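Local coordinates for uncharacterized protein (Clostridium leptum, PDB 4PW1) that is of unknown function, belongs to the DUF6836 family and folds into a nine-stranded antiparallel beta sheet surrounded by helices, in a two-chain assembly, at residues L17-L28 against S215-Y223; F49-G59 against R180-M188. All blocks are in the same frame, centred on the assembly; numbering follows the deposited sequence.

Contact 1 of 2, residues L17-L28 against S215-Y223; sequences LLYLNSGEELNL and SLSYDNHIY
Tyr-218 reaches from the strand 215-218 across to the strand 24-28 and shows how one aromatic residue can join two pieces of chain whose backbones do not pair. Its CG stands anti to the backbone N (chi1 -178°), which carries the ring over to Leu-26. There the phenol OH accepts a nearly straight bond from Leu-26 N (3.1 Å, 171° at the hydrogen). Leu-26 CB lies over one face of the same ring, 3.9 Å from its centroid, a CH-pi contact, while Glu-24 O meets the ring edge near its plane and Leu-20 CD1 approaches Tyr-218 CD1 obliquely at 3.7 Å. Packing is tight around buried Tyr-223: Leu-26 CD2 passes alongside its ring, 3.6 Å from Tyr-223 CD2, and Leu-28 and Tyr-223 approach from opposite directions, Leu-28 CD1 near Tyr-223 CE2. A second buried patch sets Leu-17 CD2 against Ser-217 CB.

Between these patches a single beta bridge, Tyr-19 with Ser-217, rests on two backbone bonds, Ser-217 N to Leu-18 O (2.8 Å) and Leu-20 N to Ser-217 O (3.0 Å). The looser side begins at exposed Tyr-19, whose ring lies over Ser-217 CB, and continues in water-linked polar atoms. One water joins Leu-18 N to Ser-215 O; two more bind Leu-26 O, one shared with Tyr-218 OH and the other with Tyr-223 OH.

Strand 24-28 meanwhile pairs antiparallel with a strand of the second subunit, and Glu-25 OE1 bonds Asn-27 ND2 of that subunit. With Leu-26 N and O both engaged by tyrosine hydroxyls, directly or through water, the chemistry implies that Tyr-218 and Tyr-223 tie the strand that pairs with the second subunit to the last two strands, 214-218 and 221-227, of their own subunit's sheet.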
loop_
_atom_site.group_PDB
_atom_site.type_symbol
_atom_site.label_atom_id
_atom_site.label_comp_id
_atom_site.label_asym_id
_atom_site.label_seq_id
_atom_site.Cartn_x
_atom_site.Cartn_y
_atom_site.Cartn_z
ATOM N N LEU B 17 -9.195 -14.259 -4.185
ATOM C CA LEU B 17 -8.806 -13.239 -3.216
ATOM C C LEU B 17 -7.331 -12.875 -3.356
ATOM O O LEU B 17 -6.461 -13.723 -3.221
ATOM C CB LEU B 17 -9.085 -13.661 -1.775
ATOM C CG LEU B 17 -8.760 -12.611 -0.709
ATOM C CD1 LEU B 17 -9.519 -11.313 -0.875
ATOM C CD2 LEU B 17 -9.028 -13.207 0.663
ATOM N N LEU B 18 -7.046 -11.608 -3.606
ATOM C CA LEU B 18 -5.677 -11.163 -3.780
ATOM C C LEU B 18 -4.950 -10.972 -2.448
ATOM O O LEU B 18 -5.388 -10.200 -1.591
ATOM C CB LEU B 18 -5.671 -9.860 -4.587
ATOM C CG LEU B 18 -4.271 -9.313 -4.846
ATOM C CD1 LEU B 18 -3.561 -10.185 -5.887
ATOM C CD2 LEU B 18 -4.359 -7.868 -5.297
ATOM N N TYR B 19 -3.791 -11.599 -2.279
ATOM C CA TYR B 19 -2.971 -11.319 -1.081
ATOM C C TYR B 19 -1.835 -10.374 -1.421
ATOM O O TYR B 19 -1.171 -10.593 -2.426
ATOM C CB TYR B 19 -2.343 -12.621 -0.559
ATOM C CG TYR B 19 -3.354 -13.565 0.064
ATOM C CD1 TYR B 19 -4.240 -14.293 -0.733
ATOM C CD2 TYR B 19 -3.432 -13.714 1.452
ATOM C CE1 TYR B 19 -5.170 -15.159 -0.161
ATOM C CE2 TYR B 19 -4.356 -14.578 2.038
ATOM C CZ TYR B 19 -5.219 -15.284 1.231
ATOM O OH TYR B 19 -6.101 -16.146 1.802
ATOM N N LEU B 20 -1.534 -9.384 -0.589
ATOM C CA LEU B 20 -0.290 -8.615 -0.778
ATOM C C LEU B 20 0.967 -9.361 -0.261
ATOM O O LEU B 20 0.860 -10.105 0.648
ATOM C CB LEU B 20 -0.399 -7.247 -0.124
ATOM C CG LEU B 20 -1.478 -6.366 -0.683
ATOM C CD1 LEU B 20 -1.321 -4.969 -0.092
ATOM C CD2 LEU B 20 -1.449 -6.285 -2.182
ATOM N N ASN B 21 2.138 -9.198 -0.884
ATOM C CA ASN B 21 3.351 -9.974 -0.491
ATOM C C ASN B 21 4.212 -9.186 0.491
ATOM O O ASN B 21 3.779 -8.052 0.898
ATOM C CB ASN B 21 4.126 -10.516 -1.721
ATOM C CG ASN B 21 4.729 -9.424 -2.630
ATOM O OD1 ASN B 21 5.087 -8.339 -2.180
ATOM N ND2 ASN B 21 4.890 -9.753 -3.927
ATOM N N SER B 22 5.377 -9.744 0.911
ATOM C CA SER B 22 6.178 -9.056 2.015
ATOM C C SER B 22 6.719 -7.683 1.588
ATOM O O SER B 22 6.957 -6.808 2.407
ATOM C CB SER B 22 7.442 -9.837 2.509
ATOM O OG SER B 22 7.399 -11.217 2.270
ATOM N N GLY B 23 6.962 -7.529 0.285
ATOM C CA GLY B 23 7.565 -6.308 -0.246
ATOM C C GLY B 23 6.610 -5.164 -0.476
ATOM O O GLY B 23 6.975 -4.193 -1.142
ATOM N N GLU B 24 5.412 -5.273 0.111
ATOM C CA GLU B 24 4.374 -4.322 -0.088
ATOM C C GLU B 24 3.910 -3.832 1.300
ATOM O O GLU B 24 3.468 -4.606 2.134
ATOM C CB GLU B 24 3.223 -4.954 -0.931
ATOM C CG GLU B 24 3.560 -5.196 -2.434
ATOM C CD GLU B 24 2.495 -6.000 -3.241
ATOM O OE1 GLU B 24 1.982 -7.021 -2.720
ATOM O OE2 GLU B 24 2.171 -5.647 -4.418
ATOM N N GLU B 25 4.040 -2.534 1.522
ATOM C CA GLU B 25 3.432 -1.855 2.635
ATOM C C GLU B 25 2.202 -1.087 2.101
ATOM O O GLU B 25 2.297 -0.279 1.161
ATOM C CB GLU B 25 4.417 -0.895 3.298
ATOM C CG GLU B 25 3.800 -0.036 4.408
ATOM C CD GLU B 25 4.746 1.036 4.947
ATOM O OE1 GLU B 25 5.078 2.034 4.252
ATOM O OE2 GLU B 25 5.181 0.869 6.084
ATOM N N LEU B 26 1.062 -1.359 2.703
ATOM C CA LEU B 26 -0.159 -0.680 2.392
ATOM C C LEU B 26 -0.501 0.250 3.544
ATOM O O LEU B 26 -0.737 -0.217 4.637
ATOM C CB LEU B 26 -1.274 -1.708 2.180
ATOM C CG LEU B 26 -2.664 -1.190 1.813
ATOM C CD1 LEU B 26 -2.620 -0.439 0.491
ATOM C CD2 LEU B 26 -3.630 -2.361 1.697
ATOM N N ASN B 27 -0.502 1.554 3.298
ATOM C CA ASN B 27 -0.913 2.514 4.291
ATOM C C ASN B 27 -2.282 3.061 3.923
ATOM O O ASN B 27 -2.461 3.592 2.831
ATOM C CB ASN B 27 0.022 3.715 4.326
ATOM C CG ASN B 27 1.407 3.372 4.819
ATOM O OD1 ASN B 27 1.585 2.565 5.707
ATOM N ND2 ASN B 27 2.397 3.961 4.204
ATOM N N LEU B 28 -3.217 2.966 4.839
ATOM C CA LEU B 28 -4.534 3.590 4.641
ATOM C C LEU B 28 -4.543 5.032 5.118
ATOM O O LEU B 28 -3.812 5.386 6.058
ATOM C CB LEU B 28 -5.585 2.781 5.391
ATOM C CG LEU B 28 -5.656 1.304 5.010
ATOM C CD1 LEU B 28 -6.785 0.646 5.797
ATOM C CD2 LEU B 28 -5.846 1.134 3.515
ATOM N N SER B 215 -11.988 -6.231 -2.793
ATOM C CA SER B 215 -11.259 -6.619 -1.601
ATOM C C SER B 215 -9.857 -7.140 -1.865
ATOM O O SER B 215 -9.535 -7.551 -2.954
ATOM C CB SER B 215 -12.053 -7.683 -0.853
ATOM O OG SER B 215 -12.203 -8.806 -1.669
ATOM N N LEU B 216 -9.041 -7.112 -0.829
ATOM C CA LEU B 216 -7.739 -7.796 -0.841
ATOM C C LEU B 216 -7.452 -8.255 0.586
ATOM O O LEU B 216 -8.130 -7.830 1.542
ATOM C CB LEU B 216 -6.642 -6.854 -1.355
ATOM C CG LEU B 216 -6.394 -5.556 -0.592
ATOM C CD1 LEU B 216 -5.724 -5.776 0.764
ATOM C CD2 LEU B 216 -5.542 -4.606 -1.449
ATOM N N SER B 217 -6.462 -9.124 0.711
ATOM C CA SER B 217 -6.024 -9.587 1.992
ATOM C C SER B 217 -4.671 -9.005 2.284
ATOM O O SER B 217 -3.720 -9.046 1.439
ATOM C CB SER B 217 -6.014 -11.108 2.051
ATOM O OG SER B 217 -5.623 -11.557 3.337
ATOM N N TYR B 218 -4.556 -8.493 3.494
ATOM C CA TYR B 218 -3.314 -7.923 3.970
ATOM C C TYR B 218 -3.245 -8.119 5.476
ATOM O O TYR B 218 -4.192 -7.801 6.190
ATOM C CB TYR B 218 -3.338 -6.424 3.691
ATOM C CG TYR B 218 -2.092 -5.662 4.089
ATOM C CD1 TYR B 218 -0.854 -5.866 3.428
ATOM C CD2 TYR B 218 -2.150 -4.686 5.082
ATOM C CE1 TYR B 218 0.283 -5.106 3.753
ATOM C CE2 TYR B 218 -1.027 -3.955 5.429
ATOM C CZ TYR B 218 0.180 -4.164 4.753
ATOM O OH TYR B 218 1.265 -3.404 5.058
ATOM N N ASP B 219 -2.109 -8.615 5.949
ATOM C CA ASP B 219 -1.825 -8.649 7.373
ATOM C C ASP B 219 -2.922 -9.390 8.211
ATOM O O ASP B 219 -3.328 -8.929 9.272
ATOM C CB ASP B 219 -1.650 -7.214 7.853
ATOM C CG ASP B 219 -1.053 -7.131 9.226
ATOM O OD1 ASP B 219 -0.266 -8.022 9.583
ATOM O OD2 ASP B 219 -1.403 -6.183 9.945
ATOM N N ASN B 220 -3.366 -10.524 7.692
ATOM C CA ASN B 220 -4.353 -11.394 8.326
ATOM C C ASN B 220 -5.777 -10.792 8.367
ATOM O O ASN B 220 -6.643 -11.331 9.021
ATOM C CB ASN B 220 -3.917 -11.822 9.755
ATOM C CG ASN B 220 -4.581 -13.132 10.211
ATOM O OD1 ASN B 220 -4.677 -14.080 9.443
ATOM N ND2 ASN B 220 -5.071 -13.170 11.445
ATOM N N HIS B 221 -6.008 -9.728 7.605
ATOM C CA HIS B 221 -7.325 -9.141 7.459
ATOM C C HIS B 221 -7.759 -9.090 6.048
ATOM O O HIS B 221 -6.945 -9.169 5.109
ATOM C CB HIS B 221 -7.315 -7.728 8.037
ATOM C CG HIS B 221 -7.110 -7.717 9.498
ATOM N ND1 HIS B 221 -5.862 -7.636 10.069
ATOM C CD2 HIS B 221 -7.983 -7.859 10.518
ATOM C CE1 HIS B 221 -5.981 -7.693 11.380
ATOM N NE2 HIS B 221 -7.258 -7.830 11.675
ATOM N N ILE B 222 -9.068 -8.963 5.868
ATOM C CA ILE B 222 -9.615 -8.592 4.574
ATOM C C ILE B 222 -9.931 -7.106 4.585
ATOM O O ILE B 222 -10.618 -6.590 5.515
ATOM C CB ILE B 222 -10.851 -9.402 4.223
ATOM C CG1 ILE B 222 -10.473 -10.875 4.135
ATOM C CG2 ILE B 222 -11.505 -8.921 2.902
ATOM C CD1 ILE B 222 -11.674 -11.792 3.941
ATOM N N TYR B 223 -9.448 -6.421 3.552
ATOM C CA TYR B 223 -9.748 -4.985 3.342
ATOM C C TYR B 223 -10.870 -4.877 2.324
ATOM O O TYR B 223 -10.709 -5.218 1.165
ATOM C CB TYR B 223 -8.507 -4.234 2.853
ATOM C CG TYR B 223 -7.489 -3.931 3.930
ATOM C CD1 TYR B 223 -7.377 -4.689 5.056
ATOM C CD2 TYR B 223 -6.571 -2.906 3.769
ATOM C CE1 TYR B 223 -6.432 -4.414 6.033
ATOM C CE2 TYR B 223 -5.626 -2.631 4.734
ATOM C CZ TYR B 223 -5.589 -3.378 5.876
ATOM O OH TYR B 223 -4.639 -3.138 6.803
HETATM O O HOH W 1 -8.956 -9.723 -4.393
HETATM O O HOH W 2 -2.621 -1.107 6.425
HETATM O O HOH W 3 0.863 -1.305 7.053
#

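Contact 2 of 2, residues F49-G59 against R180-M188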
loop_
_atom_site.group_PDB
_atom_site.type_symbol
_atom_site.label_atom_id
_atom_site.label_comp_id
_atom_site.label_asym_id
_atom_site.label_seq_id
_atom_site.Cartn_x
_atom_site.Cartn_y
_atom_site.Cartn_z
ATOM N N PHE B 49 -13.482 11.276 23.300
ATOM C CA PHE B 49 -13.990 10.611 22.146
ATOM C C PHE B 49 -13.229 9.290 21.844
ATOM O O PHE B 49 -13.837 8.263 21.485
ATOM C CB PHE B 49 -13.934 11.546 20.932
ATOM C CG PHE B 49 -14.353 10.873 19.652
ATOM C CD1 PHE B 49 -15.678 10.760 19.318
ATOM C CD2 PHE B 49 -13.402 10.346 18.792
ATOM C CE1 PHE B 49 -16.073 10.114 18.152
ATOM C CE2 PHE B 49 -13.791 9.694 17.624
ATOM C CZ PHE B 49 -15.130 9.566 17.300
ATOM N N ALA B 50 -11.911 9.312 21.960
ATOM C CA ALA B 50 -11.107 8.115 21.700
ATOM C C ALA B 50 -11.389 6.974 22.733
ATOM O O ALA B 50 -11.483 5.802 22.364
ATOM C CB ALA B 50 -9.634 8.471 21.708
ATOM N N ALA B 51 -11.450 7.315 24.013
ATOM C CA ALA B 51 -11.847 6.349 25.055
ATOM C C ALA B 51 -13.176 5.659 24.746
ATOM O O ALA B 51 -13.296 4.422 24.830
ATOM C CB ALA B 51 -11.942 7.016 26.410
ATOM N N ASN B 52 -14.178 6.447 24.366
ATOM C CA ASN B 52 -15.458 5.884 23.978
ATOM C C ASN B 52 -15.381 5.071 22.652
ATOM O O ASN B 52 -16.047 4.052 22.480
ATOM C CB ASN B 52 -16.459 7.002 23.885
ATOM C CG ASN B 52 -16.899 7.465 25.264
ATOM O OD1 ASN B 52 -17.637 6.775 25.928
ATOM N ND2 ASN B 52 -16.441 8.601 25.680
ATOM N N SER B 53 -14.576 5.530 21.719
ATOM C CA SER B 53 -14.357 4.760 20.470
ATOM C C SER B 53 -13.788 3.369 20.743
ATOM O O SER B 53 -14.261 2.363 20.182
ATOM C CB SER B 53 -13.433 5.521 19.547
ATOM O OG SER B 53 -14.036 6.750 19.139
ATOM N N VAL B 54 -12.803 3.294 21.633
ATOM C CA VAL B 54 -12.227 2.019 22.039
ATOM C C VAL B 54 -13.316 1.095 22.590
ATOM O O VAL B 54 -13.446 -0.063 22.135
ATOM C CB VAL B 54 -11.094 2.193 23.069
ATOM C CG1 VAL B 54 -10.651 0.849 23.656
ATOM C CG2 VAL B 54 -9.906 2.946 22.455
ATOM N N ARG B 55 -14.131 1.581 23.530
ATOM C CA ARG B 55 -15.181 0.732 24.104
ATOM C C ARG B 55 -16.294 0.330 23.123
ATOM O O ARG B 55 -16.753 -0.813 23.129
ATOM C CB ARG B 55 -15.814 1.392 25.344
ATOM C CG ARG B 55 -14.904 1.454 26.569
ATOM C CD ARG B 55 -15.707 1.925 27.782
ATOM N NE ARG B 55 -15.984 3.351 27.663
ATOM C CZ ARG B 55 -15.190 4.313 28.123
ATOM N NH1 ARG B 55 -14.026 4.051 28.704
ATOM N NH2 ARG B 55 -15.520 5.567 27.936
ATOM N N ILE B 56 -16.746 1.266 22.307
ATOM C CA ILE B 56 -17.939 1.041 21.480
ATOM C C ILE B 56 -17.588 0.455 20.104
ATOM O O ILE B 56 -18.253 -0.466 19.634
ATOM C CB ILE B 56 -18.729 2.342 21.354
ATOM C CG1 ILE B 56 -19.306 2.724 22.725
ATOM C CG2 ILE B 56 -19.811 2.204 20.321
ATOM C CD1 ILE B 56 -19.857 4.134 22.791
ATOM N N LEU B 57 -16.558 0.973 19.451
ATOM C CA LEU B 57 -16.130 0.386 18.158
ATOM C C LEU B 57 -15.306 -0.866 18.383
ATOM O O LEU B 57 -15.472 -1.863 17.671
ATOM C CB LEU B 57 -15.329 1.375 17.291
ATOM C CG LEU B 57 -16.011 2.708 16.986
ATOM C CD1 LEU B 57 -15.175 3.570 16.063
ATOM C CD2 LEU B 57 -17.384 2.484 16.371
ATOM N N GLY B 58 -14.423 -0.838 19.372
ATOM C CA GLY B 58 -13.516 -1.970 19.617
ATOM C C GLY B 58 -14.200 -3.045 20.443
ATOM O O GLY B 58 -14.286 -4.190 20.066
ATOM N N GLY B 59 -14.704 -2.647 21.587
ATOM C CA GLY B 59 -15.496 -3.521 22.406
ATOM C C GLY B 59 -14.870 -3.815 23.748
ATOM O O GLY B 59 -15.435 -4.597 24.488
ATOM N N ARG B 180 -22.639 0.060 15.783
ATOM C CA ARG B 180 -21.596 0.572 16.695
ATOM C C ARG B 180 -21.240 2.030 16.404
ATOM O O ARG B 180 -21.139 2.867 17.335
ATOM C CB ARG B 180 -20.342 -0.299 16.683
ATOM C CG ARG B 180 -20.552 -1.646 17.347
ATOM C CD ARG B 180 -19.330 -2.519 17.128
ATOM N NE ARG B 180 -19.427 -3.813 17.794
ATOM C CZ ARG B 180 -19.172 -4.039 19.077
ATOM N NH1 ARG B 180 -18.811 -3.064 19.902
ATOM N NH2 ARG B 180 -19.309 -5.268 19.550
ATOM N N CYS B 181 -21.084 2.365 15.125
ATOM C CA CYS B 181 -20.809 3.766 14.740
ATOM C C CYS B 181 -21.890 4.749 15.229
ATOM O O CYS B 181 -21.574 5.802 15.802
ATOM C CB CYS B 181 -20.615 3.898 13.225
ATOM S SG CYS B 181 -19.076 3.126 12.593
ATOM N N GLN B 182 -23.145 4.381 15.002
ATOM C CA GLN B 182 -24.308 5.153 15.451
ATOM C C GLN B 182 -24.330 5.275 16.983
ATOM O O GLN B 182 -24.609 6.348 17.528
ATOM C CB GLN B 182 -25.593 4.459 14.955
ATOM C CG GLN B 182 -26.893 5.215 15.300
ATOM C CD GLN B 182 -26.932 6.550 14.607
ATOM O OE1 GLN B 182 -26.862 6.608 13.375
ATOM N NE2 GLN B 182 -26.890 7.634 15.385
HETATM N N MSE B 183 -24.042 4.178 17.690
HETATM C CA MSE B 183 -24.026 4.218 19.157
HETATM C C MSE B 183 -22.960 5.170 19.626
HETATM O O MSE B 183 -23.159 5.887 20.593
HETATM C CB MSE B 183 -23.730 2.880 19.841
HETATM C CG MSE B 183 -24.922 1.957 19.789
HETATM SE SE MSE B 183 -24.422 0.163 20.445
HETATM C CE MSE B 183 -23.380 0.820 22.006
ATOM N N LEU B 184 -21.785 5.155 18.994
ATOM C CA LEU B 184 -20.727 6.098 19.397
ATOM C C LEU B 184 -21.164 7.552 19.254
ATOM O O LEU B 184 -20.959 8.375 20.170
ATOM C CB LEU B 184 -19.454 5.848 18.600
ATOM C CG LEU B 184 -18.300 6.824 18.833
ATOM C CD1 LEU B 184 -17.871 6.846 20.290
ATOM C CD2 LEU B 184 -17.148 6.464 17.941
ATOM N N SER B 185 -21.743 7.881 18.103
ATOM C CA SER B 185 -22.241 9.221 17.874
ATOM C C SER B 185 -23.297 9.601 18.938
ATOM O O SER B 185 -23.229 10.688 19.532
ATOM C CB SER B 185 -22.855 9.315 16.468
ATOM O OG SER B 185 -23.463 10.582 16.265
ATOM N N ASP B 186 -24.252 8.711 19.182
ATOM C CA ASP B 186 -25.306 8.983 20.184
ATOM C C ASP B 186 -24.701 9.177 21.567
ATOM O O ASP B 186 -25.033 10.114 22.271
ATOM C CB ASP B 186 -26.304 7.836 20.270
ATOM C CG ASP B 186 -27.077 7.658 19.019
ATOM O OD1 ASP B 186 -27.088 8.585 18.209
ATOM O OD2 ASP B 186 -27.686 6.596 18.829
ATOM N N GLN B 187 -23.793 8.288 21.949
ATOM C CA GLN B 187 -23.092 8.412 23.223
ATOM C C GLN B 187 -22.458 9.810 23.381
ATOM O O GLN B 187 -22.686 10.474 24.419
ATOM C CB GLN B 187 -22.041 7.312 23.347
ATOM C CG GLN B 187 -21.142 7.373 24.571
ATOM C CD GLN B 187 -21.898 7.214 25.867
ATOM O OE1 GLN B 187 -23.027 6.732 25.886
ATOM N NE2 GLN B 187 -21.279 7.639 26.957
HETATM N N MSE B 188 -21.742 10.298 22.351
HETATM C CA MSE B 188 -21.136 11.642 22.427
HETATM C C MSE B 188 -22.210 12.767 22.518
HETATM O O MSE B 188 -22.082 13.699 23.300
HETATM C CB MSE B 188 -20.207 11.884 21.238
HETATM C CG MSE B 188 -19.088 10.866 21.119
HETATM SE SE MSE B 188 -18.056 10.590 22.756
HETATM C CE MSE B 188 -18.949 9.387 23.874
#
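Leu-184 and Ile-56 each lodge among side chains of the other helix, a small example of how two antiparallel helices mesh by interlocking side chains. With chi1 at 175°, the branch of Leu-184 swings opposite the backbone nitrogen and carries both methyls into a hole made by Phe-49, Ser-53, Ile-56 and Leu-57. Leu-184 CD2 lies 3.8 Å from Phe-49 CZ, the two side chains crossing at about a right angle, and it also sits 3.3 Å from Ser-53 OG. That hydroxyl is turned back to its own helix, where it bonds Phe-49 O from above the carbonyl plane while Ser-53 N reaches the same oxygen from the opposite face. Leu-57, likewise roughly perpendicular to Leu-184, adds CD1 at 4.0 Å from Leu-184 CD2.

Ile-56 returns the insertion, resting among Arg-180, Met-183, Leu-184 and Gln-187, with CG2 4.0 Å from Leu-184 CB and CD1 against Gln-187 CB. This reciprocal knobs-into-holes packing joins helix 44-58 to helix 173-190; the axes of the short segments approach to 8.8 Å, with N-to-C directions 148° apart. Phe-49, Ser-53 and Leu-57 also touch strand 106-114, so the same side chains serve the sheet and the neighbouring helix.

At one end, selenomethionine Met-188 crosses Phe-49 at about a right angle: Met-188 CG lies at the ring edge, 3.9 Å from Phe-49 CD1, and Met-188 SE makes an oblique Met-aromatic contact. At the other, Arg-180 extends from CG to NE past the last turn of helix 44-58 and gives NH1 to Ile-56 O (2.7 Å). The oxygen lies in the guanidinium plane, but NH1 is tilted 34° from the carbonyl plane.

Contact 1 and contact 2 lie on opposite sides of the chain's centre, about 27 Å apart between their centres and about 12 Å between nearest atoms. They are nested in sequence: residues 17-28 come first, then 49-59, 180-188 and finally 215-223, so contact 2 falls inside the long loop closed by contact 1. The nine-stranded antiparallel sheet relates them. Contact 1 lies at its edge strand 214-218 and the adjoining strand 221-227, whereas in contact 2 helix 44-58 packs on strand 106-114, well inside the sheet. Contact 1 also lies beside the second subunit, which does not touch contact 2; one therefore sits at the dimer interface, the other within the helical layer of a single subunit.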